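CalS10 (Micromonospora echinospora, PDB 6UK5) binds S-adenosylmethionine and probably transfers its methyl group to an amino pentose during the biosynthesis of calicheamicin. Local coordinates at residues Arg107-Gly112 against Val138-Ala143; Pro155-Glu160 against Glu221-Ala226. One frame throughout, in Å; residues are numbered along the deposited sequence.

Interaction 1: residues Arg107-Gly112 against Val138-Ala143. With SAM (S-adenosylmethionine), chain D.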
ATOM      1  N   ARG A 107      23.588 -13.490 -22.217  1.00 65.20           N
ATOM      2  CA  ARG A 107      24.586 -13.097 -23.206  1.00 66.32           C
ATOM      3  C   ARG A 107      25.634 -14.171 -23.497  1.00 62.61           C
ATOM      4  O   ARG A 107      26.355 -14.043 -24.492  1.00 61.74           O
ATOM      5  CB  ARG A 107      25.283 -11.804 -22.757  1.00 65.52           C
ATOM      6  CG  ARG A 107      24.324 -10.666 -22.386  1.00 62.58           C
ATOM      7  CD  ARG A 107      24.966  -9.614 -21.474  1.00 57.41           C
ATOM      8  NE  ARG A 107      24.966  -9.971 -20.057  1.00 56.55           N
ATOM      9  CZ  ARG A 107      25.171  -9.103 -19.068  1.00 56.00           C
ATOM     10  NH1 ARG A 107      25.400  -7.822 -19.337  1.00 54.67           N
ATOM     11  NH2 ARG A 107      25.154  -9.514 -17.806  1.00 57.77           N
ATOM     12  N   THR A 108      25.747 -15.212 -22.669  1.00 62.11           N
ATOM     13  CA  THR A 108      26.879 -16.136 -22.761  1.00 54.00           C
ATOM     14  C   THR A 108      26.559 -17.607 -22.534  1.00 62.91           C
ATOM     15  O   THR A 108      27.462 -18.428 -22.715  1.00 65.79           O
ATOM     16  CB  THR A 108      28.000 -15.730 -21.786  1.00 53.92           C
ATOM     17  OG1 THR A 108      27.470 -15.572 -20.463  1.00 61.67           O
ATOM     18  CG2 THR A 108      28.718 -14.473 -22.260  1.00 57.49           C
ATOM     19  N   PHE A 109      25.347 -17.979 -22.134  1.00 64.55           N
ATOM     20  CA  PHE A 109      25.135 -19.334 -21.646  1.00 67.18           C
ATOM     21  C   PHE A 109      25.410 -20.356 -22.747  1.00 68.12           C
ATOM     22  O   PHE A 109      25.370 -20.054 -23.944  1.00 67.84           O
ATOM     23  CB  PHE A 109      23.704 -19.507 -21.130  1.00 65.38           C
ATOM     24  CG  PHE A 109      22.658 -19.517 -22.214  1.00 61.18           C
ATOM     25  CD1 PHE A 109      22.345 -18.364 -22.915  1.00 63.08           C
ATOM     26  CD2 PHE A 109      21.970 -20.682 -22.514  1.00 58.33           C
ATOM     27  CE1 PHE A 109      21.378 -18.378 -23.908  1.00 59.97           C
ATOM     28  CE2 PHE A 109      21.001 -20.699 -23.499  1.00 53.74           C
ATOM     29  CZ  PHE A 109      20.707 -19.547 -24.197  1.00 57.62           C
ATOM     30  N   ASP A 110      25.701 -21.582 -22.320  1.00 70.87           N
ATOM     31  CA  ASP A 110      25.871 -22.708 -23.231  1.00 73.34           C
ATOM     32  C   ASP A 110      25.426 -23.961 -22.499  1.00 73.27           C
ATOM     33  O   ASP A 110      25.991 -24.301 -21.455  1.00 75.68           O
ATOM     34  CB  ASP A 110      27.321 -22.844 -23.700  1.00 73.19           C
ATOM     35  CG  ASP A 110      27.489 -23.900 -24.771  1.00 72.59           C
ATOM     36  OD1 ASP A 110      26.596 -24.763 -24.910  1.00 71.59           O
ATOM     37  OD2 ASP A 110      28.516 -23.863 -25.476  1.00 69.63           O
ATOM     38  N   LEU A 111      24.423 -24.641 -23.046  1.00 70.32           N
ATOM     39  CA  LEU A 111      23.884 -25.847 -22.441  1.00 70.06           C
ATOM     40  C   LEU A 111      24.160 -27.079 -23.289  1.00 69.32           C
ATOM     41  O   LEU A 111      23.705 -28.174 -22.942  1.00 67.33           O
ATOM     42  CB  LEU A 111      22.374 -25.699 -22.227  1.00 67.50           C
ATOM     43  CG  LEU A 111      21.908 -24.465 -21.448  1.00 64.58           C
ATOM     44  CD1 LEU A 111      20.450 -24.153 -21.776  1.00 64.50           C
ATOM     45  CD2 LEU A 111      22.113 -24.629 -19.952  1.00 64.19           C
ATOM     46  N   GLY A 112      24.906 -26.930 -24.384  1.00 70.80           N
ATOM     47  CA  GLY A 112      25.308 -28.054 -25.199  1.00 71.65           C
ATOM     48  C   GLY A 112      24.190 -28.733 -25.951  1.00 69.66           C
ATOM     49  O   GLY A 112      24.447 -29.731 -26.636  1.00 75.95           O
ATOM     50  N   VAL A 138      20.553 -12.512 -28.370  1.00 69.27           N
ATOM     51  CA  VAL A 138      19.774 -13.062 -29.475  1.00 70.63           C
ATOM     52  C   VAL A 138      20.573 -14.112 -30.229  1.00 71.53           C
ATOM     53  O   VAL A 138      20.009 -15.091 -30.731  1.00 67.23           O
ATOM     54  CB  VAL A 138      19.308 -11.928 -30.410  1.00 67.52           C
ATOM     55  CG1 VAL A 138      18.848 -12.489 -31.747  1.00 61.29           C
ATOM     56  CG2 VAL A 138      18.178 -11.142 -29.760  1.00 66.14           C
ATOM     57  N   ALA A 139      21.894 -13.935 -30.322  1.00 70.22           N
ATOM     58  CA  ALA A 139      22.716 -14.919 -31.017  1.00 68.17           C
ATOM     59  C   ALA A 139      22.884 -16.181 -30.181  1.00 67.01           C
ATOM     60  O   ALA A 139      22.873 -17.294 -30.719  1.00 63.23           O
ATOM     61  CB  ALA A 139      24.079 -14.317 -31.360  1.00 70.46           C
ATOM     62  N   ALA A 140      23.033 -16.028 -28.863  1.00 69.11           N
ATOM     63  CA  ALA A 140      23.144 -17.191 -27.987  1.00 65.41           C
ATOM     64  C   ALA A 140      21.872 -18.029 -28.027  1.00 60.92           C
ATOM     65  O   ALA A 140      21.925 -19.247 -28.235  1.00 55.41           O
ATOM     66  CB  ALA A 140      23.449 -16.741 -26.559  1.00 66.16           C
ATOM     67  N   MET A 141      20.715 -17.391 -27.826  1.00 60.19           N
ATOM     68  CA  MET A 141      19.447 -18.111 -27.886  1.00 59.77           C
ATOM     69  C   MET A 141      19.304 -18.866 -29.201  1.00 57.85           C
ATOM     70  O   MET A 141      18.894 -20.033 -29.223  1.00 54.10           O
ATOM     71  CB  MET A 141      18.280 -17.137 -27.708  1.00 58.61           C
ATOM     72  CG  MET A 141      18.298 -16.346 -26.412  1.00 55.46           C
ATOM     73  SD  MET A 141      16.731 -15.491 -26.142  1.00 52.57           S
ATOM     74  CE  MET A 141      17.248 -13.778 -26.090  1.00 54.22           C
ATOM     75  N   SER A 142      19.635 -18.210 -30.315  1.00 58.49           N
ATOM     76  CA  SER A 142      19.515 -18.855 -31.618  1.00 52.78           C
ATOM     77  C   SER A 142      20.437 -20.063 -31.736  1.00 54.35           C
ATOM     78  O   SER A 142      20.094 -21.041 -32.412  1.00 55.47           O
ATOM     79  CB  SER A 142      19.816 -17.846 -32.725  1.00 51.83           C
ATOM     80  OG  SER A 142      19.723 -18.447 -34.005  1.00 59.85           O
ATOM     81  N   ALA A 143      21.605 -20.018 -31.095  1.00 54.28           N
ATOM     82  CA  ALA A 143      22.513 -21.158 -31.142  1.00 58.43           C
ATOM     83  C   ALA A 143      21.885 -22.392 -30.510  1.00 58.31           C
ATOM     84  O   ALA A 143      22.211 -23.522 -30.889  1.00 60.24           O
ATOM     85  CB  ALA A 143      23.824 -20.814 -30.440  1.00 56.41           C
TER
HETATM   86  N   SAM D 302       9.911 -14.576 -17.877  1.00 62.92           N
HETATM   87  CA  SAM D 302       9.946 -13.797 -16.681  1.00 65.34           C
HETATM   88  C   SAM D 302       8.517 -13.469 -16.148  1.00 62.85           C
HETATM   89  O   SAM D 302       7.658 -13.064 -16.969  1.00 57.37           O
HETATM   90  OXT SAM D 302       8.341 -13.632 -14.924  1.00 61.42           O
HETATM   91  CB  SAM D 302      10.724 -12.497 -16.928  1.00 62.48           C
HETATM   92  CG  SAM D 302      11.179 -11.963 -15.581  1.00 62.69           C
HETATM   93  SD  SAM D 302      11.558 -10.220 -15.863  1.00 57.16           S
HETATM   94  CE  SAM D 302      11.442  -9.584 -14.199  1.00 68.84           C
HETATM   95  C5' SAM D 302      13.366 -10.104 -16.151  1.00 60.53           C
HETATM   96  C4' SAM D 302      14.257 -11.268 -15.701  1.00 59.88           C
HETATM   97  O4' SAM D 302      15.444 -11.280 -16.515  1.00 64.17           O
HETATM   98  C3' SAM D 302      14.724 -11.188 -14.245  1.00 61.60           C
HETATM   99  O3' SAM D 302      14.117 -12.211 -13.461  1.00 59.25           O
HETATM  100  C2' SAM D 302      16.251 -11.389 -14.311  1.00 62.27           C
HETATM  101  O2' SAM D 302      16.697 -12.377 -13.388  1.00 59.70           O
HETATM  102  C1' SAM D 302      16.489 -11.836 -15.754  1.00 66.02           C
HETATM  103  N9  SAM D 302      17.753 -11.389 -16.327  1.00 66.80           N
HETATM  104  C8  SAM D 302      18.191 -10.098 -16.483  1.00 66.70           C
HETATM  105  N7  SAM D 302      19.339  -9.995 -17.106  1.00 64.22           N
HETATM  106  C5  SAM D 302      19.681 -11.307 -17.387  1.00 63.36           C
HETATM  107  C6  SAM D 302      20.778 -11.882 -18.056  1.00 61.55           C
HETATM  108  N6  SAM D 302      21.804 -11.178 -18.541  1.00 62.09           N
HETATM  109  N1  SAM D 302      20.793 -13.225 -18.202  1.00 59.60           N
HETATM  110  C2  SAM D 302      19.780 -13.937 -17.699  1.00 60.55           C
HETATM  111  N3  SAM D 302      18.701 -13.509 -17.039  1.00 61.54           N
HETATM  112  C4  SAM D 302      18.711 -12.179 -16.917  1.00 63.87           C
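F109 CE1 lies 3.7 Å from A140 CB, the closest approach between the two segments, with CD1 a little farther from the same methyl, which comes in obliquely to the ring. The same corner of the ring also reaches M141, 4.1 Å from its N and 4.5 Å from its CG. A chi1 of 71° sets F109 CG between the backbone N and the carbonyl carbon, and this carries the ring from a loop backbone that runs past the helix onto its surface. L111 CG lies at the ring edge, in its plane, and outside the segments the ring stacks with H144 and touches L59 of strand 57-61. H144 also bridges the two sides by hydrogen bonds, from ND1 to A140 O and from NE2 to L111 N, so the residue just after the helix grips the loop backbone while its ring lies on F109. Replacing F109 by an alanine is likely to leave the A140 methyl and the H144 ring without their aromatic neighbour and to open a gap between loop and helix. The M141 CB bond points away from the loop, and its side chain touches M106, V118 and C120. At the other end R107 belongs to the S-adenosylmethionine pocket of this Rossmann-type methyltransferase domain: NE stands 3.7 Å from N6 of the adenine, meeting it obliquely, while NH2 forms a salt bridge with D105, itself a cofactor ligand. Apolar contact and the H144 bridge thus hold the loop to helix 131-143, while the charged pairing with D105 probably steadies the guanidinium beside the adenine amino group.

Interaction 2: residues Pro155-Glu160 against Glu221-Ala226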
ATOM      1  N   PRO A 155       9.379  -7.590 -26.822  1.00 51.65           N
ATOM      2  CA  PRO A 155      10.244  -6.423 -26.634  1.00 51.17           C
ATOM      3  C   PRO A 155       9.580  -5.335 -25.803  1.00 48.77           C
ATOM      4  O   PRO A 155       8.356  -5.258 -25.679  1.00 50.44           O
ATOM      5  CB  PRO A 155      10.471  -5.941 -28.073  1.00 47.42           C
ATOM      6  CG  PRO A 155       9.169  -6.230 -28.736  1.00 49.27           C
ATOM      7  CD  PRO A 155       8.655  -7.519 -28.106  1.00 50.55           C
ATOM      8  N   TRP A 156      10.426  -4.488 -25.227  1.00 48.35           N
ATOM      9  CA  TRP A 156       9.957  -3.269 -24.587  1.00 51.60           C
ATOM     10  C   TRP A 156       9.727  -2.170 -25.614  1.00 51.77           C
ATOM     11  O   TRP A 156      10.559  -1.942 -26.498  1.00 52.13           O
ATOM     12  CB  TRP A 156      10.977  -2.809 -23.542  1.00 50.47           C
ATOM     13  CG  TRP A 156      10.684  -1.473 -22.916  1.00 48.61           C
ATOM     14  CD1 TRP A 156      11.487  -0.368 -22.950  1.00 49.01           C
ATOM     15  CD2 TRP A 156       9.516  -1.096 -22.173  1.00 54.03           C
ATOM     16  NE1 TRP A 156      10.895   0.670 -22.273  1.00 48.46           N
ATOM     17  CE2 TRP A 156       9.684   0.250 -21.786  1.00 50.98           C
ATOM     18  CE3 TRP A 156       8.347  -1.764 -21.794  1.00 53.12           C
ATOM     19  CZ2 TRP A 156       8.727   0.940 -21.042  1.00 50.71           C
ATOM     20  CZ3 TRP A 156       7.397  -1.074 -21.054  1.00 52.62           C
ATOM     21  CH2 TRP A 156       7.593   0.263 -20.688  1.00 50.59           C
ATOM     22  N   TRP A 157       8.590  -1.491 -25.487  1.00 56.97           N
ATOM     23  CA  TRP A 157       8.280  -0.293 -26.246  1.00 53.47           C
ATOM     24  C   TRP A 157       7.786   0.727 -25.227  1.00 53.03           C
ATOM     25  O   TRP A 157       7.388   0.365 -24.117  1.00 52.70           O
ATOM     26  CB  TRP A 157       7.213  -0.489 -27.333  1.00 61.28           C
ATOM     27  CG  TRP A 157       7.486  -1.539 -28.380  1.00 63.08           C
ATOM     28  CD1 TRP A 157       6.704  -2.622 -28.671  1.00 62.49           C
ATOM     29  CD2 TRP A 157       8.626  -1.626 -29.249  1.00 64.84           C
ATOM     30  NE1 TRP A 157       7.269  -3.356 -29.687  1.00 61.65           N
ATOM     31  CE2 TRP A 157       8.454  -2.772 -30.052  1.00 63.79           C
ATOM     32  CE3 TRP A 157       9.772  -0.844 -29.429  1.00 65.75           C
ATOM     33  CZ2 TRP A 157       9.383  -3.154 -31.019  1.00 62.50           C
ATOM     34  CZ3 TRP A 157      10.692  -1.226 -30.391  1.00 61.22           C
ATOM     35  CH2 TRP A 157      10.493  -2.369 -31.172  1.00 61.52           C
ATOM     36  N   PHE A 158       7.798   1.993 -25.592  1.00 51.62           N
ATOM     37  CA  PHE A 158       7.254   2.964 -24.654  1.00 48.22           C
ATOM     38  C   PHE A 158       5.733   2.998 -24.760  1.00 44.53           C
ATOM     39  O   PHE A 158       5.201   3.156 -25.862  1.00 46.77           O
ATOM     40  CB  PHE A 158       7.812   4.359 -24.929  1.00 50.88           C
ATOM     41  CG  PHE A 158       9.283   4.494 -24.669  1.00 54.60           C
ATOM     42  CD1 PHE A 158       9.794   4.267 -23.402  1.00 55.48           C
ATOM     43  CD2 PHE A 158      10.152   4.876 -25.678  1.00 56.38           C
ATOM     44  CE1 PHE A 158      11.145   4.402 -23.150  1.00 54.26           C
ATOM     45  CE2 PHE A 158      11.505   5.013 -25.430  1.00 54.05           C
ATOM     46  CZ  PHE A 158      12.001   4.777 -24.165  1.00 53.58           C
ATOM     47  N   PRO A 159       5.005   2.838 -23.653  1.00 47.42           N
ATOM     48  CA  PRO A 159       3.561   3.089 -23.683  1.00 45.70           C
ATOM     49  C   PRO A 159       3.271   4.419 -24.363  1.00 50.10           C
ATOM     50  O   PRO A 159       4.087   5.344 -24.339  1.00 50.66           O
ATOM     51  CB  PRO A 159       3.173   3.097 -22.203  1.00 47.15           C
ATOM     52  CG  PRO A 159       4.129   2.128 -21.587  1.00 44.59           C
ATOM     53  CD  PRO A 159       5.423   2.230 -22.375  1.00 47.95           C
ATOM     54  N   GLU A 160       2.085   4.521 -24.962  1.00 54.57           N
ATOM     55  CA  GLU A 160       1.753   5.744 -25.681  1.00 58.72           C
ATOM     56  C   GLU A 160       1.777   6.951 -24.754  1.00 58.73           C
ATOM     57  O   GLU A 160       2.154   8.053 -25.175  1.00 59.74           O
ATOM     58  CB  GLU A 160       0.379   5.621 -26.334  1.00 58.22           C
ATOM     59  CG  GLU A 160       0.095   6.723 -27.342  1.00 53.74           C
ATOM     60  CD  GLU A 160      -1.343   6.729 -27.826  1.00 57.38           C
ATOM     61  OE1 GLU A 160      -1.737   7.738 -28.454  1.00 53.08           O
ATOM     62  OE2 GLU A 160      -2.068   5.731 -27.591  1.00 54.26           O
ATOM     63  N   GLU A 221      14.706  -1.873 -36.262  1.00 53.88           N
ATOM     64  CA  GLU A 221      15.880  -2.056 -37.109  1.00 56.90           C
ATOM     65  C   GLU A 221      16.974  -2.832 -36.385  1.00 56.24           C
ATOM     66  O   GLU A 221      17.701  -3.621 -36.999  1.00 56.47           O
ATOM     67  CB  GLU A 221      16.405  -0.687 -37.548  1.00 56.22           C
ATOM     68  CG  GLU A 221      17.373  -0.721 -38.713  1.00 60.02           C
ATOM     69  CD  GLU A 221      17.525   0.629 -39.373  1.00 64.43           C
ATOM     70  OE1 GLU A 221      17.819   1.613 -38.657  1.00 62.40           O
ATOM     71  OE2 GLU A 221      17.335   0.701 -40.608  1.00 66.20           O
ATOM     72  N   GLU A 222      17.106  -2.618 -35.077  1.00 58.61           N
ATOM     73  CA  GLU A 222      18.155  -3.288 -34.315  1.00 55.28           C
ATOM     74  C   GLU A 222      17.817  -4.757 -34.095  1.00 53.14           C
ATOM     75  O   GLU A 222      18.666  -5.635 -34.290  1.00 57.13           O
ATOM     76  CB  GLU A 222      18.364  -2.556 -32.991  1.00 62.13           C
ATOM     77  CG  GLU A 222      19.555  -1.604 -33.023  1.00 66.70           C
ATOM     78  CD  GLU A 222      19.374  -0.412 -32.102  1.00 65.33           C
ATOM     79  OE1 GLU A 222      18.456  -0.441 -31.255  1.00 61.05           O
ATOM     80  OE2 GLU A 222      20.140   0.566 -32.240  1.00 65.67           O
ATOM     81  N   TYR A 223      16.580  -5.046 -33.682  1.00 54.89           N
ATOM     82  CA  TYR A 223      16.149  -6.435 -33.566  1.00 50.11           C
ATOM     83  C   TYR A 223      16.309  -7.168 -34.893  1.00 51.50           C
ATOM     84  O   TYR A 223      16.928  -8.237 -34.955  1.00 52.23           O
ATOM     85  CB  TYR A 223      14.692  -6.512 -33.103  1.00 52.28           C
ATOM     86  CG  TYR A 223      14.422  -6.057 -31.683  1.00 52.22           C
ATOM     87  CD1 TYR A 223      14.927  -6.767 -30.601  1.00 49.36           C
ATOM     88  CD2 TYR A 223      13.624  -4.950 -31.425  1.00 51.91           C
ATOM     89  CE1 TYR A 223      14.670  -6.368 -29.302  1.00 44.09           C
ATOM     90  CE2 TYR A 223      13.361  -4.545 -30.129  1.00 49.24           C
ATOM     91  CZ  TYR A 223      13.885  -5.259 -29.071  1.00 44.49           C
ATOM     92  OH  TYR A 223      13.626  -4.861 -27.778  1.00 45.06           O
ATOM     93  N   ASP A 224      15.740  -6.613 -35.967  1.00 51.45           N
ATOM     94  CA  ASP A 224      15.811  -7.274 -37.267  1.00 49.98           C
ATOM     95  C   ASP A 224      17.252  -7.586 -37.651  1.00 50.39           C
ATOM     96  O   ASP A 224      17.534  -8.637 -38.238  1.00 48.72           O
ATOM     97  CB  ASP A 224      15.156  -6.399 -38.337  1.00 53.00           C
ATOM     98  CG  ASP A 224      13.647  -6.423 -38.265  1.00 50.09           C
ATOM     99  OD1 ASP A 224      13.095  -7.376 -37.671  1.00 49.15           O
ATOM    100  OD2 ASP A 224      13.019  -5.492 -38.812  1.00 54.11           O
ATOM    101  N   ALA A 225      18.179  -6.681 -37.326  1.00 53.18           N
ATOM    102  CA  ALA A 225      19.586  -6.917 -37.632  1.00 52.49           C
ATOM    103  C   ALA A 225      20.181  -7.985 -36.722  1.00 53.04           C
ATOM    104  O   ALA A 225      21.028  -8.776 -37.154  1.00 51.54           O
ATOM    105  CB  ALA A 225      20.376  -5.613 -37.514  1.00 52.42           C
ATOM    106  N   ALA A 226      19.760  -8.020 -35.455  1.00 56.54           N
ATOM    107  CA  ALA A 226      20.302  -9.012 -34.532  1.00 56.78           C
ATOM    108  C   ALA A 226      19.838 -10.419 -34.894  1.00 53.22           C
ATOM    109  O   ALA A 226      20.624 -11.372 -34.826  1.00 50.49           O
ATOM    110  CB  ALA A 226      19.899  -8.665 -33.100  1.00 56.70           C
TER
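Y223 reaches from helix 220-229 to P155 and W157, in the loop that leaves strand 149-153 of the Rossmann-type sheet and leads to strand 165-174 of the second sheet. The phenol and the six-membered ring of W157 stand almost perpendicular, their planes at 86° and their centroids 5.9 Å apart. The touching is done by the far corner of the indole: W157 CH2 lies 3.7 Å from Y223 CE2, at the edge of the tyrosine ring and near its plane. The two side chains run past each other in opposite directions, one from the loop and one from the helix. With chi1 at -68°, Y223 CG is anti to the carbonyl carbon, and the phenol extends from the helix until its outer end lies against the proline. P155 CB touches both rings: it lies 3.6 Å from Y223 CZ, obliquely to that ring, and 4.1 Å above the plane of the W157 indole, offset toward the rim. F247 of strand 246-251 touches both loop residues and meets the Y223 ring with planes inclined at about 45°, so the cluster continues onto the sheet. The polar end of the phenol is satisfied outside the two segments, where N126 ND2 hydrogen-bonds to Y223 OH while N126 OD1 accepts from W156 N. One asparagine thereby ties the helix residue and the loop backbone together. Across the contact itself, Y223 OH meets carbon, lying 3.3 Å from P155 CB and 3.9 Å from P155 CA.

Overall arrangement
Interaction 1 closes before interaction 2 opens along the chain, and their centres lie about 20 Å apart. Interaction 1 sets the loop between strands 101-103 and 115-120 against helix 131-143; interaction 2 sets the loop after strand 149-153 against helix 220-229. Strands 101-103, 115-120 and 149-153 all belong to the seven-stranded mixed sheet, and the two helices touch directly, V138 CG1 lying 3.7 Å from A226 O. Interaction 1 reaches the adenine side of the cofactor pocket, whereas interaction 2 lies where the chain leaves for the five-stranded sheet. Together they tie two loops that follow strands of the methyltransferase sheet to neighbouring helices.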